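Local coordinates for protein lactaldehyde dehydrogenase (Methanocaldococcus jannaschii, PDB 3PQA) that oxidises lactaldehyde to lactate with NAD, in preference to NADP, as a step in coenzyme F420 biosynthesis, and works as a homotetramer of the aldehyde dehydrogenase family, at residues Pro247-Lys252 against Met280-Glu285; Ile287-Ile292 against Ile376-Glu381. One frame throughout, in Å; residues are numbered along the deposited sequence.

Contact 1: Pro247-Lys252 against Met280-Glu285; sequences PNIVLK and MILVDE
Asn248 and Val250 turn both their N-H and C=O groups to the strand through Met280-Asp284, and four backbone hydrogen bonds result. Asn248 N gives to Met280 O and Val250 N to Leu282 O (2.7 Å), while Leu282 N and Asp284 N return bonds to Asn248 O and Val250 O. CA-H donors add to the seam, Ile281 CA lying 3.2 Å from Asn248 O. On one face, Pro247 CB packs on Met280 CG at 3.9 Å, and Ile249 CG1 reaches Leu282 CD1. On the other, Val250 CG2 runs beside Ile281 CG2 at 4.1 Å; with CG1 anti to the backbone N (chi1 178°), CG2 is the branch turned to that neighbour. The two strands are the parallel pair of a right-handed beta-alpha-beta crossover, whose helix 256-268 covers the Val250-Ile281 face through Leu263; helix 384-388 lies over the Ile249-Leu282 face, so branched apolar residues suit both. Where the pairing ends, one water bridges Lys252 N to Asp284 OD1, donating to the carboxylate at 2.7 Å, and Asp284 OD2 takes the N-H of Ser286. Asn248, polar but buried, has its OD1 satisfied by Ser425 N.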
# COMPACT_ATOMS: atom_id res chain seq x y z
N PRO B 247 14.78 17.95 -21.89
CA PRO B 247 14.22 18.13 -23.24
C PRO B 247 12.71 18.24 -23.22
O PRO B 247 12.04 17.48 -22.53
CB PRO B 247 14.65 16.85 -23.97
CG PRO B 247 14.63 15.81 -22.88
CD PRO B 247 15.15 16.55 -21.65
N ASN B 248 12.21 19.21 -23.98
CA ASN B 248 10.78 19.45 -24.10
C ASN B 248 10.42 19.31 -25.56
O ASN B 248 10.94 20.03 -26.38
CB ASN B 248 10.44 20.85 -23.57
CG ASN B 248 10.51 20.96 -22.04
OD1 ASN B 248 9.48 21.15 -21.39
ND2 ASN B 248 11.72 20.86 -21.47
N ILE B 249 9.49 18.40 -25.87
CA ILE B 249 9.24 17.94 -27.24
C ILE B 249 7.88 18.44 -27.68
O ILE B 249 6.91 18.25 -26.98
CB ILE B 249 9.24 16.39 -27.27
CG1 ILE B 249 10.65 15.88 -26.98
CG2 ILE B 249 8.63 15.84 -28.60
CD1 ILE B 249 10.73 14.42 -26.56
N VAL B 250 7.82 19.05 -28.86
CA VAL B 250 6.56 19.59 -29.36
C VAL B 250 6.26 18.86 -30.66
O VAL B 250 6.94 19.09 -31.67
CB VAL B 250 6.64 21.11 -29.62
CG1 VAL B 250 5.31 21.66 -30.19
CG2 VAL B 250 7.02 21.86 -28.35
N LEU B 251 5.28 17.96 -30.62
CA LEU B 251 4.88 17.21 -31.83
C LEU B 251 3.99 18.07 -32.73
O LEU B 251 3.43 19.06 -32.29
CB LEU B 251 4.18 15.90 -31.48
CG LEU B 251 4.99 14.88 -30.67
CD1 LEU B 251 4.29 13.54 -30.66
CD2 LEU B 251 6.38 14.71 -31.25
N LYS B 252 3.85 17.68 -33.99
CA LYS B 252 3.12 18.51 -34.96
C LYS B 252 1.63 18.66 -34.65
O LYS B 252 0.99 19.56 -35.18
CB LYS B 252 3.33 17.98 -36.39
CG LYS B 252 2.73 16.61 -36.65
CD LYS B 252 3.08 16.14 -38.07
CE LYS B 252 2.51 14.76 -38.36
NZ LYS B 252 3.22 13.70 -37.57
N MET B 280 16.17 22.23 -23.57
CA MET B 280 16.11 22.30 -25.04
C MET B 280 14.68 22.06 -25.47
O MET B 280 13.91 21.40 -24.76
CB MET B 280 17.08 21.28 -25.70
CG MET B 280 16.78 19.77 -25.52
SD MET B 280 17.99 18.62 -26.29
CE MET B 280 18.77 17.89 -24.82
N ILE B 281 14.30 22.64 -26.61
CA ILE B 281 12.97 22.37 -27.18
C ILE B 281 13.22 21.68 -28.51
O ILE B 281 13.97 22.22 -29.34
CB ILE B 281 12.13 23.68 -27.39
CG1 ILE B 281 11.91 24.40 -26.05
CG2 ILE B 281 10.78 23.37 -28.09
CD1 ILE B 281 11.20 25.74 -26.17
N LEU B 282 12.64 20.49 -28.67
CA LEU B 282 12.60 19.79 -29.95
C LEU B 282 11.23 20.03 -30.56
O LEU B 282 10.21 19.79 -29.91
CB LEU B 282 12.90 18.30 -29.77
CG LEU B 282 14.09 17.94 -28.87
CD1 LEU B 282 14.26 16.42 -28.78
CD2 LEU B 282 15.35 18.59 -29.40
N VAL B 283 11.19 20.51 -31.80
CA VAL B 283 9.93 20.85 -32.44
C VAL B 283 9.87 20.24 -33.83
O VAL B 283 10.85 20.25 -34.57
CB VAL B 283 9.66 22.39 -32.44
CG1 VAL B 283 10.77 23.16 -33.19
CG2 VAL B 283 8.27 22.71 -33.00
N ASP B 284 8.71 19.68 -34.18
CA ASP B 284 8.54 19.10 -35.51
C ASP B 284 8.81 20.13 -36.59
O ASP B 284 8.33 21.26 -36.50
CB ASP B 284 7.13 18.54 -35.68
CG ASP B 284 7.03 17.63 -36.89
OD1 ASP B 284 7.22 16.41 -36.71
OD2 ASP B 284 6.81 18.13 -38.01
N GLU B 285 9.57 19.72 -37.61
CA GLU B 285 9.89 20.57 -38.77
C GLU B 285 8.68 21.28 -39.33
O GLU B 285 8.76 22.46 -39.72
CB GLU B 285 10.52 19.73 -39.90
CG GLU B 285 11.97 19.36 -39.66
CD GLU B 285 12.57 18.51 -40.77
OE1 GLU B 285 11.90 18.31 -41.82
OE2 GLU B 285 13.69 18.00 -40.58
O HOH W 1 5.66 15.51 -34.66

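Contact 2: Ile287-Ile292 against Ile376-Glu381; sequences IADKFI and IIRTNE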
# COMPACT_ATOMS: atom_id res chain seq x y z
N ILE B 287 6.03 22.40 -38.04
CA ILE B 287 5.42 23.50 -37.27
C ILE B 287 6.46 24.44 -36.64
O ILE B 287 6.09 25.34 -35.87
CB ILE B 287 4.46 22.98 -36.16
CG1 ILE B 287 5.17 22.00 -35.23
CG2 ILE B 287 3.19 22.36 -36.77
CD1 ILE B 287 4.55 21.95 -33.83
N ALA B 288 7.73 24.23 -36.98
CA ALA B 288 8.85 24.90 -36.30
C ALA B 288 8.82 26.42 -36.46
O ALA B 288 8.99 27.15 -35.48
CB ALA B 288 10.17 24.33 -36.78
N ASP B 289 8.59 26.89 -37.68
CA ASP B 289 8.51 28.33 -37.91
C ASP B 289 7.40 29.01 -37.11
O ASP B 289 7.63 30.07 -36.52
CB ASP B 289 8.33 28.66 -39.40
CG ASP B 289 9.52 28.23 -40.25
OD1 ASP B 289 10.67 28.24 -39.76
OD2 ASP B 289 9.29 27.92 -41.43
N LYS B 290 6.21 28.42 -37.10
CA LYS B 290 5.09 29.01 -36.38
C LYS B 290 5.35 28.99 -34.88
O LYS B 290 5.10 29.98 -34.19
CB LYS B 290 3.79 28.27 -36.67
CG LYS B 290 3.27 28.45 -38.07
CD LYS B 290 1.90 27.77 -38.20
CE LYS B 290 1.95 26.30 -37.77
NZ LYS B 290 0.82 25.98 -36.87
N PHE B 291 5.87 27.87 -34.39
CA PHE B 291 6.16 27.76 -32.97
C PHE B 291 7.22 28.77 -32.55
O PHE B 291 7.05 29.46 -31.56
CB PHE B 291 6.61 26.37 -32.56
CG PHE B 291 7.06 26.31 -31.13
CD1 PHE B 291 6.13 26.15 -30.11
CD2 PHE B 291 8.40 26.47 -30.80
CE1 PHE B 291 6.53 26.13 -28.78
CE2 PHE B 291 8.83 26.45 -29.47
CZ PHE B 291 7.90 26.28 -28.46
N ILE B 292 8.32 28.84 -33.30
CA ILE B 292 9.40 29.77 -32.98
C ILE B 292 8.91 31.22 -32.94
O ILE B 292 9.19 31.95 -32.00
CB ILE B 292 10.62 29.58 -33.91
CG1 ILE B 292 11.33 28.25 -33.60
CG2 ILE B 292 11.59 30.76 -33.77
CD1 ILE B 292 12.32 27.77 -34.68
N ILE B 376 16.50 25.71 -29.56
CA ILE B 376 15.37 25.08 -30.23
C ILE B 376 15.94 24.31 -31.42
O ILE B 376 16.72 24.88 -32.19
CB ILE B 376 14.34 26.12 -30.73
CG1 ILE B 376 13.74 26.89 -29.54
CG2 ILE B 376 13.25 25.43 -31.57
CD1 ILE B 376 12.91 28.10 -29.91
N ILE B 377 15.56 23.04 -31.55
CA ILE B 377 16.06 22.19 -32.61
C ILE B 377 14.87 21.69 -33.41
O ILE B 377 13.97 21.05 -32.86
CB ILE B 377 16.83 20.96 -32.07
CG1 ILE B 377 18.01 21.39 -31.18
CG2 ILE B 377 17.27 20.03 -33.22
CD1 ILE B 377 17.61 21.65 -29.71
N ARG B 378 14.84 22.00 -34.71
CA ARG B 378 13.76 21.47 -35.54
C ARG B 378 14.17 20.11 -36.08
O ARG B 378 15.31 19.91 -36.51
CB ARG B 378 13.35 22.45 -36.66
CG ARG B 378 14.23 22.45 -37.90
CD ARG B 378 13.68 23.42 -38.93
NE ARG B 378 13.72 24.80 -38.45
CZ ARG B 378 12.91 25.77 -38.85
NH1 ARG B 378 13.03 27.00 -38.34
NH2 ARG B 378 11.96 25.53 -39.75
N THR B 379 13.25 19.14 -36.01
CA THR B 379 13.58 17.79 -36.40
C THR B 379 12.34 17.00 -36.80
O THR B 379 11.23 17.50 -36.72
CB THR B 379 14.37 17.06 -35.28
OG1 THR B 379 14.83 15.80 -35.78
CG2 THR B 379 13.50 16.83 -34.07
N ASN B 380 12.54 15.75 -37.22
CA ASN B 380 11.41 14.88 -37.45
C ASN B 380 11.06 14.05 -36.21
O ASN B 380 11.90 13.83 -35.34
CB ASN B 380 11.64 13.99 -38.66
CG ASN B 380 11.53 14.76 -39.96
OD1 ASN B 380 10.52 15.43 -40.21
ND2 ASN B 380 12.56 14.67 -40.79
N GLU B 381 9.83 13.57 -36.15
CA GLU B 381 9.36 12.89 -34.96
C GLU B 381 10.26 11.72 -34.54
O GLU B 381 10.58 11.57 -33.36
CB GLU B 381 7.94 12.40 -35.17
CG GLU B 381 7.32 11.86 -33.92
CD GLU B 381 5.86 11.57 -34.11
OE1 GLU B 381 5.12 12.46 -34.60
OE2 GLU B 381 5.48 10.45 -33.76
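Arg378 presents the end of its guanidinium to Asp289, NH1 and NH2 both gripping OD1 at 3.0 Å in a salt bridge. OD1 lies in the guanidinium plane, but the carboxylate is turned 59° from it: NH1 meets the oxygen nearly along its C-O axis, whereas NH2 comes from above the carboxylate plane. A bend at chi3 (64°) brings the guanidinium round to the helix, where Ala288 CB sits over one face, 3.7 Å from NH2; so small a side chain lets the flat group lie close to the helix. Helix 288-300 follows strand 278-284 and packs on the sheet beside the neighbouring strand 373-379, as helices of an alpha/beta domain do; segments 288-292 and 376-379 run nearly antiparallel. One turn further along the helix, Ile292 and Ile376 lie alongside with their chains pointing opposite ways, CG1 of Ile292 meeting CG2 of Ile376 at 4.0 Å, while Ile376 CD1 touches the Phe291 ring at its edge, 4.4 Å from CE2. Arg378 NE forms a second salt bridge, to Glu357, which probably steadies the positive charge. With a leucine in place of Arg378, Asp289 and Glu357 would probably be left as two carboxylates without their shared cation.

Overall arrangement
Contacts 1 and 2 are neighbours in one layered structure, their centres 6 Å apart. Strand 278-284 pairs with strand 246-250 in contact 1 and, along its other edge, with strand 373-379 of contact 2: Ile281 O lies 2.8 Å from Ile377 N, and Glu285 N is 2.9 Å from Thr379 O, both probable hydrogen bonds. The chain then turns straight into helix 288-300, whose Ala288 and Phe291 also rest on Val283 and Ile281, and Ile287 CD1 packs 3.5 Å from Leu251 O. Contact 1 is the nearer to catalysis, with the side chain of Pro247 about 12 Å from that of Cys275, probably an active-site residue, as in related aldehyde dehydrogenases; contact 2 lies away from the catalytic and NAD-binding residues.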